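Local coordinates for protein Rv3592 (Mycobacterium tuberculosis, PDB 3HX9) that probably degrades heme oxidatively, opening the porphyrin ring to mycobilin with release of iron, and holds two hemes in its active site, at residues Val3-Ala8 against Leu89-Val94; Ile9-Gly14 against Glu49-Val54; Gly35-Gln40 against His56-Glu61. All coordinates share one frame; numbering follows the deposited sequence.

Contact 1 of 3, residues Val3-Ala8 against Leu89-Val94. With HEM (protoporphyrin IX containing Fe), chain E.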
loop_
_atom_site.group_PDB
_atom_site.type_symbol
_atom_site.label_atom_id
_atom_site.label_comp_id
_atom_site.label_asym_id
_atom_site.label_seq_id
_atom_site.Cartn_x
_atom_site.Cartn_y
_atom_site.Cartn_z
ATOM N N VAL A 3 -2.349 11.364 1.294
ATOM C CA VAL A 3 -1.000 10.731 1.438
ATOM C C VAL A 3 -1.188 9.387 2.012
ATOM O O VAL A 3 -2.211 9.108 2.650
ATOM C CB VAL A 3 -0.026 11.548 2.334
ATOM C CG1 VAL A 3 0.246 12.917 1.663
ATOM C CG2 VAL A 3 -0.605 11.797 3.790
ATOM N N VAL A 4 -0.149 8.565 1.882
ATOM C CA VAL A 4 -0.133 7.222 2.473
ATOM C C VAL A 4 1.138 7.125 3.302
ATOM O O VAL A 4 2.226 7.520 2.839
ATOM C CB VAL A 4 -0.093 6.142 1.332
ATOM C CG1 VAL A 4 0.099 4.792 1.980
ATOM C CG2 VAL A 4 -1.420 6.053 0.660
ATOM N N LYS A 5 0.983 6.688 4.541
ATOM C CA LYS A 5 2.122 6.460 5.429
ATOM C C LYS A 5 2.095 4.995 5.823
ATOM O O LYS A 5 1.154 4.539 6.456
ATOM C CB LYS A 5 1.953 7.345 6.647
ATOM C CG LYS A 5 1.773 8.883 6.299
ATOM C CD LYS A 5 3.105 9.466 5.639
ATOM C CE LYS A 5 3.148 11.021 5.505
ATOM N NZ LYS A 5 1.816 11.361 5.548
ATOM N N ILE A 6 3.139 4.236 5.469
ATOM C CA ILE A 6 3.071 2.817 5.706
ATOM C C ILE A 6 4.132 2.529 6.786
ATOM O O ILE A 6 5.305 2.917 6.554
ATOM C CB ILE A 6 3.523 2.062 4.425
ATOM C CG1 ILE A 6 2.621 2.445 3.232
ATOM C CG2 ILE A 6 3.513 0.473 4.699
ATOM C CD1 ILE A 6 2.689 1.514 2.012
ATOM N N ASN A 7 3.737 1.902 7.873
ATOM C CA ASN A 7 4.752 1.347 8.790
ATOM C C ASN A 7 5.039 -0.042 8.346
ATOM O O ASN A 7 4.153 -0.894 8.432
ATOM C CB ASN A 7 4.330 1.453 10.252
ATOM C CG ASN A 7 5.541 1.449 11.191
ATOM O OD1 ASN A 7 5.484 0.806 12.232
ATOM N ND2 ASN A 7 6.574 2.164 10.832
ATOM N N ALA A 8 6.288 -0.300 7.903
ATOM C CA ALA A 8 6.627 -1.635 7.442
ATOM C C ALA A 8 7.350 -2.299 8.596
ATOM O O ALA A 8 8.498 -1.943 8.881
ATOM C CB ALA A 8 7.485 -1.620 6.112
ATOM N N LEU A 89 9.220 3.576 8.269
ATOM C CA LEU A 89 8.056 4.390 7.772
ATOM C C LEU A 89 8.321 4.707 6.345
ATOM O O LEU A 89 9.376 5.364 6.012
ATOM C CB LEU A 89 8.045 5.731 8.544
ATOM C CG LEU A 89 6.911 6.716 8.233
ATOM C CD1 LEU A 89 5.555 6.071 8.336
ATOM C CD2 LEU A 89 7.045 7.848 9.215
ATOM N N LEU A 90 7.394 4.326 5.450
ATOM C CA LEU A 90 7.500 4.575 4.055
ATOM C C LEU A 90 6.419 5.604 3.750
ATOM O O LEU A 90 5.255 5.375 4.098
ATOM C CB LEU A 90 7.257 3.290 3.195
ATOM C CG LEU A 90 7.900 2.036 3.782
ATOM C CD1 LEU A 90 7.502 0.805 2.986
ATOM C CD2 LEU A 90 9.451 2.167 3.880
ATOM N N GLU A 91 6.816 6.726 3.122
ATOM C CA GLU A 91 5.865 7.831 2.943
ATOM C C GLU A 91 5.656 8.227 1.509
ATOM O O GLU A 91 6.589 8.372 0.729
ATOM C CB GLU A 91 6.338 9.090 3.702
ATOM C CG GLU A 91 6.791 8.768 5.148
ATOM C CD GLU A 91 7.155 10.030 5.926
ATOM O OE1 GLU A 91 6.456 11.077 5.836
ATOM O OE2 GLU A 91 8.131 9.943 6.696
ATOM N N PHE A 92 4.381 8.419 1.152
ATOM C CA PHE A 92 4.076 8.592 -0.246
ATOM C C PHE A 92 2.990 9.652 -0.394
ATOM O O PHE A 92 2.257 9.914 0.532
ATOM C CB PHE A 92 3.436 7.337 -0.893
ATOM C CG PHE A 92 4.303 6.128 -0.850
ATOM C CD1 PHE A 92 5.106 5.818 -1.952
ATOM C CD2 PHE A 92 4.311 5.311 0.276
ATOM C CE1 PHE A 92 5.953 4.628 -1.922
ATOM C CE2 PHE A 92 5.151 4.113 0.305
ATOM C CZ PHE A 92 5.961 3.826 -0.787
ATOM N N GLU A 93 2.880 10.163 -1.603
ATOM C CA GLU A 93 1.739 11.031 -1.996
ATOM C C GLU A 93 0.882 10.276 -3.008
ATOM O O GLU A 93 1.368 9.570 -3.880
ATOM C CB GLU A 93 2.232 12.355 -2.602
ATOM C CG GLU A 93 2.777 13.394 -1.580
ATOM C CD GLU A 93 3.721 14.481 -2.213
ATOM O OE1 GLU A 93 3.984 14.436 -3.437
ATOM O OE2 GLU A 93 4.226 15.359 -1.450
ATOM N N VAL A 94 -0.432 10.391 -2.913
ATOM C CA VAL A 94 -1.285 9.671 -3.851
ATOM C C VAL A 94 -1.393 10.479 -5.170
ATOM O O VAL A 94 -1.788 11.666 -5.177
ATOM C CB VAL A 94 -2.692 9.452 -3.257
ATOM C CG1 VAL A 94 -3.574 8.734 -4.259
ATOM C CG2 VAL A 94 -2.625 8.670 -1.982
HETATM C CHA HEM E . 4.106 -0.726 17.024
HETATM C CHB HEM E . -0.670 -0.232 16.236
HETATM C CHC HEM E . 0.294 3.096 12.814
HETATM C CHD HEM E . 4.919 3.183 14.277
HETATM C C1A HEM E . 2.739 -0.905 17.034
HETATM C C2A HEM E . 2.076 -1.955 17.772
HETATM C C3A HEM E . 0.766 -1.809 17.573
HETATM C C4A HEM E . 0.558 -0.718 16.687
HETATM C CMA HEM E . -0.379 -2.685 18.093
HETATM C CAA HEM E . 2.808 -3.020 18.638
HETATM C CBA HEM E . 3.240 -4.183 17.729
HETATM C CGA HEM E . 3.924 -5.348 18.431
HETATM O O1A HEM E . 5.069 -5.599 18.107
HETATM O O2A HEM E . 3.338 -6.010 19.292
HETATM C C1B HEM E . -0.786 0.696 15.235
HETATM C C2B HEM E . -2.050 1.061 14.618
HETATM C C3B HEM E . -1.784 1.981 13.655
HETATM C C4B HEM E . -0.345 2.209 13.626
HETATM C CMB HEM E . -3.443 0.530 14.994
HETATM C CAB HEM E . -2.848 2.577 12.736
HETATM C CBB HEM E . -2.752 3.782 12.184
HETATM C C1C HEM E . 1.623 3.416 12.931
HETATM C C2C HEM E . 2.331 4.337 12.079
HETATM C C3C HEM E . 3.603 4.285 12.510
HETATM C C4C HEM E . 3.728 3.401 13.612
HETATM C CMC HEM E . 1.802 5.079 10.835
HETATM C CAC HEM E . 4.770 5.070 11.935
HETATM C CBC HEM E . 4.656 6.401 11.972
HETATM C C1D HEM E . 5.139 2.139 15.133
HETATM C C2D HEM E . 6.436 1.793 15.629
HETATM C C3D HEM E . 6.192 0.565 16.488
HETATM C C4D HEM E . 4.766 0.289 16.394
HETATM C CMD HEM E . 7.749 2.571 15.320
HETATM C CAD HEM E . 7.257 -0.231 17.253
HETATM C CBD HEM E . 7.740 -1.290 16.245
HETATM C CGD HEM E . 8.972 -1.998 16.831
HETATM O O1D HEM E . 9.168 -1.949 18.048
HETATM O O2D HEM E . 9.849 -2.531 16.117
HETATM N NA HEM E . 1.775 -0.148 16.352
HETATM N NB HEM E . 0.206 1.411 14.630
HETATM N NC HEM E . 2.485 2.871 13.885
HETATM N ND HEM E . 4.207 1.209 15.554
HETATM FE FE HEM E . 2.253 1.099 14.889
#
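Asn7 leads from the sheet straight onto a heme. Its CB packs 3.7 Å from C3C of the porphyrin, and CG, anti to the backbone N (chi1 -156°), continues over the same face to 3.6 Å from C4C. At the tip the amide splits: OD1 comes within 3.2 Å of the meso carbon CHD, while ND2 lies 3.6 Å from CAC, the first vinyl carbon on ring C. Leu89, the cross-strand partner of Asn7, lays CD1 and CD2 against the far vinyl carbon CBC. Behind this heme-facing end, Val3-Ala8 and Leu89-Val94 run antiparallel, their axes 160° apart, as the first and last strands of the ferredoxin-like domain found in dimeric alpha+beta barrels. Ile6 and Leu90 form a hydrogen-bonded pair, with Ile6 N to Leu90 O at 2.8 Å and nearly straight; Val4 and Phe92 form the next one. Ile6, Leu90, Val4 and Phe92 share one face of the sheet, where Ile6 CD1 reaches Phe92 CE2 at 4.0 Å and the Phe92 ring meets Phe52 of the second subunit. On the other face Lys5, bent at chi2, lays CE against Glu91 OE1 at 3.3 Å; NZ itself stops short of that carboxylate and makes a long, weak ion pair with Asp60. Glu91-Val94 also pairs with a strand of the second subunit, carrying the sheet across the interface.

Contact 2 of 3, residues Ile9-Gly14 against Glu49-Val54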
loop_
_atom_site.group_PDB
_atom_site.type_symbol
_atom_site.label_atom_id
_atom_site.label_comp_id
_atom_site.label_asym_id
_atom_site.label_seq_id
_atom_site.Cartn_x
_atom_site.Cartn_y
_atom_site.Cartn_z
ATOM N N ILE A 9 6.696 -3.250 9.242
ATOM C CA ILE A 9 7.126 -3.754 10.571
ATOM C C ILE A 9 7.653 -5.169 10.459
ATOM O O ILE A 9 7.125 -6.018 9.731
ATOM C CB ILE A 9 6.046 -3.636 11.614
ATOM C CG1 ILE A 9 4.741 -4.301 11.127
ATOM C CG2 ILE A 9 5.847 -2.190 11.859
ATOM C CD1 ILE A 9 3.647 -4.353 12.209
ATOM N N GLU A 10 8.817 -5.346 11.047
ATOM C CA GLU A 10 9.489 -6.655 11.039
ATOM C C GLU A 10 8.896 -7.521 12.131
ATOM O O GLU A 10 8.917 -7.164 13.286
ATOM C CB GLU A 10 11.002 -6.439 11.263
ATOM C CG GLU A 10 11.723 -5.907 9.988
ATOM C CD GLU A 10 12.898 -4.924 10.287
ATOM O OE1 GLU A 10 13.022 -3.851 9.612
ATOM O OE2 GLU A 10 13.696 -5.213 11.218
ATOM N N VAL A 11 8.331 -8.660 11.775
ATOM C CA VAL A 11 7.599 -9.465 12.718
ATOM C C VAL A 11 8.231 -10.829 12.685
ATOM O O VAL A 11 8.294 -11.401 11.648
ATOM C CB VAL A 11 6.130 -9.632 12.256
ATOM C CG1 VAL A 11 5.397 -10.520 13.200
ATOM C CG2 VAL A 11 5.470 -8.282 12.303
ATOM N N PRO A 12 8.668 -11.360 13.821
ATOM C CA PRO A 12 9.346 -12.689 13.770
ATOM C C PRO A 12 8.436 -13.764 13.200
ATOM O O PRO A 12 7.228 -13.752 13.408
ATOM C CB PRO A 12 9.557 -13.012 15.269
ATOM C CG PRO A 12 9.810 -11.694 15.865
ATOM C CD PRO A 12 8.820 -10.741 15.139
ATOM N N ALA A 13 9.006 -14.697 12.458
ATOM C CA ALA A 13 8.215 -15.820 11.983
ATOM C C ALA A 13 7.581 -16.544 13.165
ATOM O O ALA A 13 8.245 -16.813 14.209
ATOM C CB ALA A 13 9.084 -16.745 11.148
ATOM N N GLY A 14 6.276 -16.772 13.067
ATOM C CA GLY A 14 5.531 -17.345 14.161
ATOM C C GLY A 14 4.751 -16.365 15.000
ATOM O O GLY A 14 3.822 -16.777 15.691
ATOM N N GLU A 49 8.745 -9.703 3.551
ATOM C CA GLU A 49 8.603 -10.450 4.779
ATOM C C GLU A 49 7.916 -9.620 5.878
ATOM O O GLU A 49 7.571 -10.143 6.933
ATOM C CB GLU A 49 10.024 -10.896 5.280
ATOM C CG GLU A 49 11.059 -9.699 5.290
ATOM C CD GLU A 49 11.556 -9.239 3.862
ATOM O OE1 GLU A 49 12.153 -10.110 3.154
ATOM O OE2 GLU A 49 11.363 -8.033 3.463
ATOM N N ARG A 50 7.810 -8.306 5.643
ATOM C CA ARG A 50 7.288 -7.381 6.674
ATOM C C ARG A 50 5.771 -7.283 6.527
ATOM O O ARG A 50 5.260 -7.425 5.420
ATOM C CB ARG A 50 7.861 -5.977 6.514
ATOM C CG ARG A 50 9.392 -6.023 6.606
ATOM C CD ARG A 50 10.005 -4.641 6.407
ATOM N NE ARG A 50 9.895 -4.292 5.010
ATOM C CZ ARG A 50 10.354 -3.153 4.512
ATOM N NH1 ARG A 50 10.940 -2.246 5.335
ATOM N NH2 ARG A 50 10.227 -2.924 3.191
ATOM N N TYR A 51 5.105 -7.096 7.642
ATOM C CA TYR A 51 3.693 -6.619 7.584
ATOM C C TYR A 51 3.718 -5.160 7.157
ATOM O O TYR A 51 4.616 -4.407 7.552
ATOM C CB TYR A 51 3.038 -6.699 8.944
ATOM C CG TYR A 51 2.498 -8.071 9.281
ATOM C CD1 TYR A 51 1.097 -8.330 9.300
ATOM C CD2 TYR A 51 3.373 -9.091 9.584
ATOM C CE1 TYR A 51 0.614 -9.626 9.595
ATOM C CE2 TYR A 51 2.898 -10.399 9.896
ATOM C CZ TYR A 51 1.541 -10.621 9.947
ATOM O OH TYR A 51 1.109 -11.913 10.262
ATOM N N PHE A 52 2.696 -4.745 6.401
ATOM C CA PHE A 52 2.564 -3.302 6.054
ATOM C C PHE A 52 1.342 -2.773 6.744
ATOM O O PHE A 52 0.261 -3.333 6.564
ATOM C CB PHE A 52 2.349 -3.083 4.534
ATOM C CG PHE A 52 3.601 -3.044 3.702
ATOM C CD1 PHE A 52 4.827 -3.485 4.226
ATOM C CD2 PHE A 52 3.566 -2.575 2.398
ATOM C CE1 PHE A 52 5.973 -3.436 3.446
ATOM C CE2 PHE A 52 4.707 -2.527 1.595
ATOM C CZ PHE A 52 5.922 -3.019 2.151
ATOM N N VAL A 53 1.515 -1.716 7.534
ATOM C CA VAL A 53 0.440 -1.058 8.212
ATOM C C VAL A 53 0.215 0.198 7.369
ATOM O O VAL A 53 0.993 1.127 7.438
ATOM C CB VAL A 53 0.830 -0.697 9.642
ATOM C CG1 VAL A 53 -0.327 0.026 10.368
ATOM C CG2 VAL A 53 1.124 -2.065 10.383
ATOM N N VAL A 54 -0.780 0.134 6.509
ATOM C CA VAL A 54 -0.990 1.146 5.438
ATOM C C VAL A 54 -1.992 2.165 5.948
ATOM O O VAL A 54 -3.196 1.857 6.053
ATOM C CB VAL A 54 -1.500 0.492 4.161
ATOM C CG1 VAL A 54 -1.703 1.564 3.039
ATOM C CG2 VAL A 54 -0.555 -0.594 3.714
HETATM O O HOH W 1 11.255 -2.286 8.310
HETATM O O HOH W 2 9.010 -9.649 9.267
#
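Two flat groups flank this pairing. The Tyr51 ring is met obliquely by Val11, whose CG2, anti to its own carbonyl carbon, presses on CD2 at 3.5 Å; the phenol OH at the far end is hydrogen-bonded to Glu20 of helix 16-25. The Arg50 guanidinium takes water 1 at its edge, in plane, through NH1 at 3.0 Å. Between them the backbones make a single antiparallel hydrogen-bonded pair: Ile9 N gives a straight bond to Tyr51 O at 2.9 Å, nearly along the C=O axis, whereas the return bond from Tyr51 N to Ile9 O is bent and weak. Ile9 holds CG1 wedged between the backbone N and C (chi1 53°), which sets it 3.7 Å from Tyr51 CB; the extended chi2 then carries CD1 to Val53 CG2 at 3.9 Å. Val53 in turn touches a heme, so this apolar row, backed by Leu19 and Phe23, borders the heme pocket. Beyond Ile9 the strand pairing gives way to water: water 2 accepts from Val11 N and donates to Glu49 O. The side chains of Glu10 and Arg50 run alongside each other in the same direction, with Glu10 CG 4.1 Å from Arg50 CG. Water 1 donates to Glu10 OE1 at 2.7 Å, while Arg50 NE forms a salt bridge with Glu48. The guanidinium thus relates to two carboxylates, one directly and one through water, which would favour both acids staying ionised.

Contact 3 of 3, residues Gly35-Gln40 against His56-Glu61. With HEM (protoporphyrin IX containing Fe), chain E.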
loop_
_atom_site.group_PDB
_atom_site.type_symbol
_atom_site.label_atom_id
_atom_site.label_comp_id
_atom_site.label_asym_id
_atom_site.label_seq_id
_atom_site.Cartn_x
_atom_site.Cartn_y
_atom_site.Cartn_z
ATOM N N GLY A 35 -8.063 14.381 9.924
ATOM C CA GLY A 35 -7.402 14.096 8.678
ATOM C C GLY A 35 -7.230 12.587 8.420
ATOM O O GLY A 35 -6.683 12.197 7.372
ATOM N N PHE A 36 -7.705 11.742 9.328
ATOM C CA PHE A 36 -7.381 10.290 9.206
ATOM C C PHE A 36 -8.387 9.660 8.341
ATOM O O PHE A 36 -9.603 9.857 8.580
ATOM C CB PHE A 36 -7.439 9.620 10.575
ATOM C CG PHE A 36 -7.150 8.150 10.547
ATOM C CD1 PHE A 36 -5.950 7.666 10.000
ATOM C CD2 PHE A 36 -8.042 7.260 11.067
ATOM C CE1 PHE A 36 -5.709 6.264 9.977
ATOM C CE2 PHE A 36 -7.790 5.840 11.127
ATOM C CZ PHE A 36 -6.611 5.345 10.540
ATOM N N LEU A 37 -7.953 8.889 7.330
ATOM C CA LEU A 37 -8.910 8.235 6.401
ATOM C C LEU A 37 -8.970 6.704 6.467
ATOM O O LEU A 37 -9.665 6.057 5.664
ATOM C CB LEU A 37 -8.623 8.651 4.927
ATOM C CG LEU A 37 -8.550 10.163 4.703
ATOM C CD1 LEU A 37 -7.798 10.462 3.440
ATOM C CD2 LEU A 37 -10.009 10.577 4.611
ATOM N N GLY A 38 -8.271 6.092 7.422
ATOM C CA GLY A 38 -8.439 4.667 7.631
ATOM C C GLY A 38 -7.044 3.998 7.524
ATOM O O GLY A 38 -6.045 4.655 7.166
ATOM N N PHE A 39 -7.058 2.699 7.747
ATOM C CA PHE A 39 -5.834 1.894 7.594
ATOM C C PHE A 39 -6.124 0.467 7.310
ATOM O O PHE A 39 -7.216 -0.042 7.562
ATOM C CB PHE A 39 -4.869 2.077 8.778
ATOM C CG PHE A 39 -5.036 1.129 9.907
ATOM C CD1 PHE A 39 -4.152 0.006 10.053
ATOM C CD2 PHE A 39 -6.036 1.335 10.862
ATOM C CE1 PHE A 39 -4.277 -0.837 11.106
ATOM C CE2 PHE A 39 -6.131 0.484 11.971
ATOM C CZ PHE A 39 -5.265 -0.600 12.073
ATOM N N GLN A 40 -5.092 -0.194 6.777
ATOM C CA GLN A 40 -5.195 -1.616 6.612
ATOM C C GLN A 40 -3.996 -2.231 7.237
ATOM O O GLN A 40 -2.891 -1.663 7.149
ATOM C CB GLN A 40 -5.173 -2.040 5.121
ATOM C CG GLN A 40 -6.404 -1.494 4.333
ATOM C CD GLN A 40 -6.269 -0.029 3.970
ATOM O OE1 GLN A 40 -5.188 0.410 3.485
ATOM N NE2 GLN A 40 -7.355 0.762 4.160
ATOM N N HIS A 56 -3.851 6.042 5.839
ATOM C CA HIS A 56 -4.234 7.057 4.817
ATOM C C HIS A 56 -4.647 8.349 5.517
ATOM O O HIS A 56 -5.364 8.309 6.531
ATOM C CB HIS A 56 -5.489 6.500 4.120
ATOM C CG HIS A 56 -5.192 5.244 3.352
ATOM N ND1 HIS A 56 -5.295 3.977 3.881
ATOM C CD2 HIS A 56 -4.730 5.100 2.085
ATOM C CE1 HIS A 56 -4.953 3.091 2.950
ATOM N NE2 HIS A 56 -4.642 3.751 1.841
ATOM N N TRP A 57 -4.141 9.468 5.010
ATOM C CA TRP A 57 -4.399 10.768 5.632
ATOM C C TRP A 57 -4.741 11.773 4.557
ATOM O O TRP A 57 -4.284 11.692 3.437
ATOM C CB TRP A 57 -3.204 11.256 6.406
ATOM C CG TRP A 57 -2.763 10.289 7.470
ATOM C CD1 TRP A 57 -2.012 9.134 7.299
ATOM C CD2 TRP A 57 -3.145 10.332 8.846
ATOM N NE1 TRP A 57 -1.937 8.469 8.498
ATOM C CE2 TRP A 57 -2.558 9.204 9.482
ATOM C CE3 TRP A 57 -3.869 11.245 9.616
ATOM C CZ2 TRP A 57 -2.759 8.932 10.869
ATOM C CZ3 TRP A 57 -4.080 10.997 10.981
ATOM C CH2 TRP A 57 -3.487 9.852 11.604
ATOM N N GLU A 58 -5.516 12.770 4.935
ATOM C CA GLU A 58 -5.741 13.904 4.028
ATOM C C GLU A 58 -4.504 14.700 3.656
ATOM O O GLU A 58 -4.427 15.218 2.533
ATOM C CB GLU A 58 -6.732 14.869 4.698
ATOM C CG GLU A 58 -8.000 14.159 5.157
ATOM C CD GLU A 58 -9.180 15.101 5.314
ATOM O OE1 GLU A 58 -8.978 16.243 5.848
ATOM O OE2 GLU A 58 -10.294 14.665 4.890
ATOM N N SER A 59 -3.525 14.839 4.569
ATOM C CA SER A 59 -2.318 15.577 4.309
ATOM C C SER A 59 -1.182 15.049 5.153
ATOM O O SER A 59 -1.431 14.383 6.174
ATOM C CB SER A 59 -2.520 17.050 4.696
ATOM O OG SER A 59 -2.703 17.204 6.110
ATOM N N ASP A 60 0.023 15.382 4.753
ATOM C CA ASP A 60 1.164 15.072 5.604
ATOM C C ASP A 60 1.012 15.835 6.928
ATOM O O ASP A 60 1.351 15.293 7.981
ATOM C CB ASP A 60 2.435 15.498 4.940
ATOM C CG ASP A 60 3.645 15.303 5.832
ATOM O OD1 ASP A 60 3.916 14.154 6.270
ATOM O OD2 ASP A 60 4.330 16.340 6.159
ATOM N N GLU A 61 0.470 17.061 6.900
ATOM C CA GLU A 61 0.409 17.792 8.205
ATOM C C GLU A 61 -0.494 17.063 9.199
ATOM O O GLU A 61 -0.210 17.060 10.431
ATOM C CB GLU A 61 -0.057 19.254 8.028
ATOM C CG GLU A 61 1.085 20.204 7.741
ATOM C CD GLU A 61 0.636 21.494 7.010
ATOM O OE1 GLU A 61 -0.281 22.180 7.544
ATOM O OE2 GLU A 61 1.204 21.817 5.911
HETATM C CHA HEM E . 4.106 -0.726 17.024
HETATM C CHB HEM E . -0.670 -0.232 16.236
HETATM C CHC HEM E . 0.294 3.096 12.814
HETATM C CHD HEM E . 4.919 3.183 14.277
HETATM C C1A HEM E . 2.739 -0.905 17.034
HETATM C C2A HEM E . 2.076 -1.955 17.772
HETATM C C3A HEM E . 0.766 -1.809 17.573
HETATM C C4A HEM E . 0.558 -0.718 16.687
HETATM C CMA HEM E . -0.379 -2.685 18.093
HETATM C CAA HEM E . 2.808 -3.020 18.638
HETATM C CBA HEM E . 3.240 -4.183 17.729
HETATM C CGA HEM E . 3.924 -5.348 18.431
HETATM O O1A HEM E . 5.069 -5.599 18.107
HETATM O O2A HEM E . 3.338 -6.010 19.292
HETATM C C1B HEM E . -0.786 0.696 15.235
HETATM C C2B HEM E . -2.050 1.061 14.618
HETATM C C3B HEM E . -1.784 1.981 13.655
HETATM C C4B HEM E . -0.345 2.209 13.626
HETATM C CMB HEM E . -3.443 0.530 14.994
HETATM C CAB HEM E . -2.848 2.577 12.736
HETATM C CBB HEM E . -2.752 3.782 12.184
HETATM C C1C HEM E . 1.623 3.416 12.931
HETATM C C2C HEM E . 2.331 4.337 12.079
HETATM C C3C HEM E . 3.603 4.285 12.510
HETATM C C4C HEM E . 3.728 3.401 13.612
HETATM C CMC HEM E . 1.802 5.079 10.835
HETATM C CAC HEM E . 4.770 5.070 11.935
HETATM C CBC HEM E . 4.656 6.401 11.972
HETATM C C1D HEM E . 5.139 2.139 15.133
HETATM C C2D HEM E . 6.436 1.793 15.629
HETATM C C3D HEM E . 6.192 0.565 16.488
HETATM C C4D HEM E . 4.766 0.289 16.394
HETATM C CMD HEM E . 7.749 2.571 15.320
HETATM C CAD HEM E . 7.257 -0.231 17.253
HETATM C CBD HEM E . 7.740 -1.290 16.245
HETATM C CGD HEM E . 8.972 -1.998 16.831
HETATM O O1D HEM E . 9.168 -1.949 18.048
HETATM O O2D HEM E . 9.849 -2.531 16.117
HETATM N NA HEM E . 1.775 -0.148 16.352
HETATM N NB HEM E . 0.206 1.411 14.630
HETATM N NC HEM E . 2.485 2.871 13.885
HETATM N ND HEM E . 4.207 1.209 15.554
HETATM FE FE HEM E . 2.253 1.099 14.889
#
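Phe36 and Trp57 meet edge to face: the Phe36 edge points at the six-membered ring of Trp57, planes 53° apart, with CD1 3.5 Å from Trp57 CZ2. Phe36 CG is anti to the backbone N (chi1 179°), which carries the ring along its own strand, so that the backbone N of Gly38 comes to lie over the ring centre. Trp57 turns the other way, CG anti to the carbonyl carbon, and its indole is held by NE1 bonding to Thr55 and by ring contacts with Phe63 and Trp66. On the opposite face of the sheet the His56 ring receives Gly38 O at its edge, in plane; the bond from ND1 is weak at 3.4 Å, and the stronger grip on the same oxygen comes from His56 N at 2.9 Å. The Gln40 side chain crosses that of His56 at about a right angle, with the amide plane turned 53° from the imidazole; its NE2 is hydrogen-bonded to Asp97 of the second subunit. Leu37 lies along the outer side, with CB 3.9 Å from His56 CB and CD1 3.5 Å from Trp57 C. The backbones close with Leu37 N to His56 O at 2.8 Å, and with Glu58 N to Gly35 O, also at 2.8 Å and in the carbonyl plane, just where the chain leaves the strand for helix 60-68, N-capped by Ser59. Phe39 lies with one face under the heme vinyl carbon CAB, and its CZ touches the ring methyl CMB at 3.6 Å. These residues form the open end of the antiparallel hairpin 36-46/51-57 of the ferredoxin-like domain, whose inner face lines the heme pocket while Phe39 and Gln40 pair with a strand of the second subunit.

Overall arrangement
All three contacts belong to one antiparallel sheet with strand order 36-46, 51-57, 3-9, 87-99. Contact 1 joins its last two strands; contacts 2 and 3 lie toward opposite ends of strand 51-57, with centres about 21 Å apart. Backbone links tie them together: Asn7 N to Val53 O at 2.9 Å (contacts 1 and 2), Val3 N to Trp57 O at 2.9 Å (contacts 1 and 3) and Val54 N to Gln40 O at 2.8 Å (contacts 2 and 3), each a probable hydrogen bond. Asn7 and Leu89 of contact 1, Val53 of contact 2 and Phe39 of contact 3 all belong to the heme pocket, and all three contacts touch the second subunit.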